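Local coordinates for protein farnesyl pyrophosphate synthetase (Staphylococcus aureus, PDB 5H9D) that probably builds the heptaprenyl diphosphate chain as a magnesium-dependent, mostly helical prenyltransferase of the FPP/GGPP synthase family, at residues A[165-178]-A[194-207]. Numbering follows the deposited sequence.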
loop_
_atom_site.group_PDB
_atom_site.type_symbol
_atom_site.label_atom_id
_atom_site.label_comp_id
_atom_site.label_asym_id
_atom_site.label_seq_id
_atom_site.Cartn_x
_atom_site.Cartn_y
_atom_site.Cartn_z
ATOM N N ILE A 165 -1.703 -14.278 -5.028
ATOM C CA ILE A 165 -2.626 -13.881 -3.970
ATOM C C ILE A 165 -1.901 -13.859 -2.636
ATOM O O ILE A 165 -2.417 -13.394 -1.622
ATOM C CB ILE A 165 -3.883 -14.785 -3.899
ATOM C CG1 ILE A 165 -3.506 -16.199 -3.535
ATOM C CG2 ILE A 165 -4.626 -14.733 -5.230
ATOM C CD1 ILE A 165 -4.688 -17.022 -3.282
ATOM N N ASN A 166 -0.677 -14.356 -2.659
ATOM C CA ASN A 166 0.150 -14.345 -1.478
ATOM C C ASN A 166 0.676 -12.915 -1.254
ATOM O O ASN A 166 0.575 -12.366 -0.150
ATOM C CB ASN A 166 1.321 -15.286 -1.650
ATOM C CG ASN A 166 2.296 -15.174 -0.512
ATOM O OD1 ASN A 166 1.940 -15.428 0.650
ATOM N ND2 ASN A 166 3.533 -14.769 -0.823
ATOM N N ARG A 167 1.245 -12.314 -2.301
ATOM C CA ARG A 167 1.763 -10.948 -2.207
ATOM C C ARG A 167 0.597 -9.958 -2.087
ATOM O O ARG A 167 0.579 -9.077 -1.214
ATOM C CB ARG A 167 2.573 -10.584 -3.446
ATOM C CG ARG A 167 3.770 -11.457 -3.740
ATOM C CD ARG A 167 4.174 -11.289 -5.206
ATOM N NE ARG A 167 4.959 -12.422 -5.675
ATOM C CZ ARG A 167 6.271 -12.569 -5.487
ATOM N NH1 ARG A 167 6.976 -11.630 -4.846
ATOM N NH2 ARG A 167 6.871 -13.683 -5.908
ATOM N N LYS A 168 -0.374 -10.112 -2.976
ATOM C CA LYS A 168 -1.551 -9.256 -3.020
ATOM C C LYS A 168 -2.417 -9.188 -1.752
ATOM O O LYS A 168 -2.884 -8.104 -1.402
ATOM C CB LYS A 168 -2.408 -9.684 -4.225
ATOM C CG LYS A 168 -3.870 -9.214 -4.281
ATOM C CD LYS A 168 -4.555 -9.853 -5.511
ATOM C CE LYS A 168 -6.088 -9.930 -5.432
ATOM N NZ LYS A 168 -6.821 -8.627 -5.633
ATOM N N THR A 169 -2.610 -10.300 -1.041
ATOM C CA THR A 169 -3.496 -10.286 0.124
ATOM C C THR A 169 -3.037 -10.981 1.397
ATOM O O THR A 169 -3.174 -10.440 2.494
ATOM C CB THR A 169 -4.861 -10.897 -0.251
ATOM O OG1 THR A 169 -5.381 -10.211 -1.387
ATOM C CG2 THR A 169 -5.844 -10.776 0.872
ATOM N N ALA A 170 -2.535 -12.198 1.259
ATOM C CA ALA A 170 -2.083 -12.989 2.397
ATOM C C ALA A 170 -0.966 -12.327 3.225
ATOM O O ALA A 170 -0.975 -12.354 4.464
ATOM C CB ALA A 170 -1.630 -14.363 1.900
ATOM N N LEU A 171 -0.026 -11.718 2.513
ATOM C CA LEU A 171 1.135 -11.061 3.097
ATOM C C LEU A 171 0.866 -10.028 4.171
ATOM O O LEU A 171 1.634 -9.909 5.104
ATOM C CB LEU A 171 1.943 -10.430 1.979
ATOM C CG LEU A 171 3.446 -10.470 2.120
ATOM C CD1 LEU A 171 3.848 -11.789 2.733
ATOM C CD2 LEU A 171 4.075 -10.265 0.727
ATOM N N LEU A 172 -0.217 -9.275 4.051
ATOM C CA LEU A 172 -0.520 -8.268 5.061
ATOM C C LEU A 172 -1.334 -8.854 6.215
ATOM O O LEU A 172 -1.483 -8.225 7.258
ATOM C CB LEU A 172 -1.264 -7.079 4.429
ATOM C CG LEU A 172 -1.036 -5.696 5.068
ATOM C CD1 LEU A 172 0.439 -5.278 4.921
ATOM C CD2 LEU A 172 -1.925 -4.682 4.392
ATOM N N ILE A 173 -1.883 -10.050 6.025
ATOM C CA ILE A 173 -2.646 -10.697 7.089
ATOM C C ILE A 173 -1.581 -11.404 7.928
ATOM O O ILE A 173 -1.654 -11.492 9.153
ATOM C CB ILE A 173 -3.623 -11.707 6.518
ATOM C CG1 ILE A 173 -4.515 -11.033 5.467
ATOM C CG2 ILE A 173 -4.474 -12.252 7.610
ATOM C CD1 ILE A 173 -5.531 -10.042 6.036
ATOM N N GLN A 174 -0.564 -11.878 7.226
ATOM C CA GLN A 174 0.575 -12.543 7.823
ATOM C C GLN A 174 1.320 -11.559 8.729
ATOM O O GLN A 174 1.710 -11.903 9.846
ATOM C CB GLN A 174 1.479 -12.991 6.710
ATOM C CG GLN A 174 2.542 -13.946 7.092
ATOM C CD GLN A 174 3.352 -14.277 5.899
ATOM O OE1 GLN A 174 2.811 -14.547 4.830
ATOM N NE2 GLN A 174 4.654 -14.247 6.057
ATOM N N ILE A 175 1.533 -10.342 8.225
ATOM C CA ILE A 175 2.191 -9.275 9.011
ATOM C C ILE A 175 1.330 -8.876 10.222
ATOM O O ILE A 175 1.856 -8.578 11.293
ATOM C CB ILE A 175 2.425 -8.039 8.148
ATOM C CG1 ILE A 175 3.514 -8.357 7.145
ATOM C CG2 ILE A 175 2.749 -6.827 8.994
ATOM C CD1 ILE A 175 3.544 -7.372 6.019
ATOM N N SER A 176 0.012 -8.888 10.051
ATOM C CA SER A 176 -0.883 -8.521 11.138
ATOM C C SER A 176 -0.801 -9.525 12.279
ATOM O O SER A 176 -0.895 -9.158 13.451
ATOM C CB SER A 176 -2.332 -8.448 10.659
ATOM O OG SER A 176 -2.439 -7.647 9.508
ATOM N N THR A 177 -0.659 -10.799 11.953
ATOM C CA THR A 177 -0.587 -11.785 13.017
ATOM C C THR A 177 0.817 -11.902 13.611
ATOM O O THR A 177 0.946 -12.106 14.820
ATOM C CB THR A 177 -1.046 -13.154 12.537
ATOM O OG1 THR A 177 -0.441 -13.425 11.268
ATOM C CG2 THR A 177 -2.551 -13.199 12.429
ATOM N N GLU A 178 1.849 -11.741 12.777
ATOM C CA GLU A 178 3.251 -11.850 13.210
ATOM C C GLU A 178 3.680 -10.722 14.142
ATOM O O GLU A 178 4.146 -10.967 15.274
ATOM C CB GLU A 178 4.181 -11.846 12.005
ATOM C CG GLU A 178 5.517 -12.515 12.252
ATOM C CD GLU A 178 6.430 -12.469 11.032
ATOM O OE1 GLU A 178 5.933 -12.621 9.878
ATOM O OE2 GLU A 178 7.657 -12.290 11.231
ATOM N N LEU A 194 1.790 -17.897 14.745
ATOM C CA LEU A 194 0.847 -16.892 14.287
ATOM C C LEU A 194 1.209 -16.350 12.906
ATOM O O LEU A 194 0.325 -15.992 12.125
ATOM C CB LEU A 194 0.721 -15.799 15.343
ATOM C CG LEU A 194 -0.012 -16.379 16.566
ATOM C CD1 LEU A 194 0.179 -15.491 17.789
ATOM C CD2 LEU A 194 -1.476 -16.543 16.240
ATOM N N LYS A 195 2.496 -16.311 12.578
ATOM C CA LYS A 195 2.863 -15.880 11.240
ATOM C C LYS A 195 2.185 -16.859 10.255
ATOM O O LYS A 195 1.517 -16.435 9.314
ATOM C CB LYS A 195 4.381 -15.904 11.049
ATOM C CG LYS A 195 4.850 -15.391 9.662
ATOM C CD LYS A 195 5.959 -16.284 9.047
ATOM C CE LYS A 195 7.334 -16.123 9.711
ATOM N NZ LYS A 195 8.191 -15.026 9.107
ATOM N N MET A 196 2.347 -18.163 10.485
ATOM C CA MET A 196 1.731 -19.186 9.628
ATOM C C MET A 196 0.188 -19.210 9.656
ATOM O O MET A 196 -0.439 -19.357 8.596
ATOM C CB MET A 196 2.273 -20.594 9.959
ATOM C CG MET A 196 3.743 -20.761 9.612
ATOM S SD MET A 196 4.343 -22.388 9.904
ATOM C CE MET A 196 4.123 -23.002 8.333
ATOM N N ILE A 197 -0.419 -19.071 10.844
ATOM C CA ILE A 197 -1.882 -19.058 10.956
ATOM C C ILE A 197 -2.439 -17.924 10.085
ATOM O O ILE A 197 -3.350 -18.125 9.261
ATOM C CB ILE A 197 -2.353 -18.788 12.391
ATOM C CG1 ILE A 197 -2.019 -19.981 13.289
ATOM C CG2 ILE A 197 -3.853 -18.500 12.393
ATOM C CD1 ILE A 197 -2.408 -19.797 14.709
ATOM N N GLY A 198 -1.874 -16.735 10.285
ATOM C CA GLY A 198 -2.291 -15.578 9.520
ATOM C C GLY A 198 -2.100 -15.748 8.022
ATOM O O GLY A 198 -2.966 -15.385 7.232
ATOM N N HIS A 199 -0.957 -16.291 7.616
ATOM C CA HIS A 199 -0.723 -16.493 6.203
ATOM C C HIS A 199 -1.767 -17.413 5.578
ATOM O O HIS A 199 -2.238 -17.122 4.483
ATOM C CB HIS A 199 0.689 -17.029 5.967
ATOM C CG HIS A 199 0.899 -17.593 4.598
ATOM N ND1 HIS A 199 0.547 -18.879 4.263
ATOM C CD2 HIS A 199 1.363 -17.029 3.465
ATOM C CE1 HIS A 199 0.781 -19.084 2.982
ATOM N NE2 HIS A 199 1.277 -17.973 2.476
ATOM N N TYR A 200 -2.126 -18.507 6.260
ATOM C CA TYR A 200 -3.156 -19.442 5.736
ATOM C C TYR A 200 -4.555 -18.796 5.676
ATOM O O TYR A 200 -5.313 -19.053 4.745
ATOM C CB TYR A 200 -3.268 -20.750 6.566
ATOM C CG TYR A 200 -2.042 -21.648 6.573
ATOM C CD1 TYR A 200 -1.211 -21.740 5.458
ATOM C CD2 TYR A 200 -1.741 -22.436 7.682
ATOM C CE1 TYR A 200 -0.120 -22.588 5.442
ATOM C CE2 TYR A 200 -0.657 -23.294 7.677
ATOM C CZ TYR A 200 0.154 -23.368 6.547
ATOM O OH TYR A 200 1.213 -24.251 6.506
ATOM N N ILE A 201 -4.900 -17.980 6.673
ATOM C CA ILE A 201 -6.191 -17.317 6.673
ATOM C C ILE A 201 -6.246 -16.388 5.478
ATOM O O ILE A 201 -7.247 -16.343 4.781
ATOM C CB ILE A 201 -6.402 -16.517 7.974
ATOM C CG1 ILE A 201 -7.059 -17.433 9.010
ATOM C CG2 ILE A 201 -7.219 -15.201 7.697
ATOM C CD1 ILE A 201 -6.431 -17.328 10.352
ATOM N N GLY A 202 -5.150 -15.661 5.246
ATOM C CA GLY A 202 -5.053 -14.743 4.124
ATOM C C GLY A 202 -5.198 -15.403 2.763
ATOM O O GLY A 202 -5.813 -14.831 1.873
ATOM N N MET A 203 -4.623 -16.588 2.580
ATOM C CA MET A 203 -4.739 -17.304 1.305
ATOM C C MET A 203 -6.193 -17.716 1.107
ATOM O O MET A 203 -6.773 -17.516 0.031
ATOM C CB MET A 203 -3.839 -18.554 1.290
ATOM C CG MET A 203 -2.332 -18.245 1.383
ATOM S SD MET A 203 -1.667 -17.482 -0.093
ATOM C CE MET A 203 -2.035 -18.733 -1.338
ATOM N N SER A 204 -6.787 -18.275 2.152
ATOM C CA SER A 204 -8.181 -18.677 2.091
ATOM C C SER A 204 -9.090 -17.474 1.812
ATOM O O SER A 204 -10.040 -17.547 1.023
ATOM C CB SER A 204 -8.589 -19.303 3.406
ATOM O OG SER A 204 -9.982 -19.140 3.590
ATOM N N PHE A 205 -8.778 -16.371 2.488
ATOM C CA PHE A 205 -9.497 -15.126 2.381
ATOM C C PHE A 205 -9.706 -14.771 0.913
ATOM O O PHE A 205 -10.842 -14.701 0.433
ATOM C CB PHE A 205 -8.675 -14.038 3.081
ATOM C CG PHE A 205 -9.388 -12.701 3.207
ATOM C CD1 PHE A 205 -10.622 -12.604 3.834
ATOM C CD2 PHE A 205 -8.795 -11.535 2.745
ATOM C CE1 PHE A 205 -11.241 -11.367 3.996
ATOM C CE2 PHE A 205 -9.406 -10.307 2.911
ATOM C CZ PHE A 205 -10.622 -10.221 3.534
ATOM N N GLN A 206 -8.593 -14.548 0.212
ATOM C CA GLN A 206 -8.589 -14.181 -1.200
ATOM C C GLN A 206 -9.256 -15.211 -2.108
ATOM O O GLN A 206 -9.973 -14.849 -3.037
ATOM C CB GLN A 206 -7.143 -13.940 -1.684
ATOM C CG GLN A 206 -7.039 -13.351 -3.103
ATOM C CD GLN A 206 -7.843 -12.037 -3.243
ATOM O OE1 GLN A 206 -7.516 -11.025 -2.609
ATOM N NE2 GLN A 206 -8.909 -12.068 -4.067
ATOM N N ILE A 207 -9.017 -16.489 -1.852
ATOM C CA ILE A 207 -9.628 -17.487 -2.700
ATOM C C ILE A 207 -11.140 -17.333 -2.616
ATOM O O ILE A 207 -11.854 -17.488 -3.604
ATOM C CB ILE A 207 -9.197 -18.907 -2.312
ATOM C CG1 ILE A 207 -7.705 -19.084 -2.604
ATOM C CG2 ILE A 207 -10.013 -19.909 -3.097
ATOM C CD1 ILE A 207 -7.138 -20.437 -2.295
#
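A170 and G202 meet where helices 158-183 and 188-215 come close: their CA atoms are 3.9 Å apart, and the segment axes, antiparallel at 150°, approach to 7.2 Å. G198, one turn back from G202, faces I173 and T177. With bare CA atoms at both glycines, the I173 side chain rests on backbone, CG1 over G202 CA and CG2 against G198 O.

Apolar packing continues toward I165, whose CG1 and CD1 touch M203 CE while CD1 also reaches I207 CG1. M203 folds back through chi2 and chi3, which lays SD against A170 CB at 3.7 Å. T169 CG2 abuts the F205 ring at its edge.

The polar contacts are spread along the interface. T169 OG1 donates to Q206 OE1 over 2.6 Å, in the amide plane and on a lone pair; the bend of Q206 at chi2 (55°) turns its amide to this hydroxyl, and NE2 bonds weakly to D210. T177 OG1 lies 2.8 Å from L194 O, but I173 O and Q174 O of its own helix are also within reach of its one proton, so the acceptor is not settled. On the flank, Q174 OE1 and N166 OD1 approach the H199 ring edge, and K195 NZ makes a weak, long salt bridge to E178 OE1 at 3.4 Å.

Glycine-lined backbone contact thus allows the close spacing of two core helices of the prenyl synthase fold, and buried hydroxyls find acceptors within it.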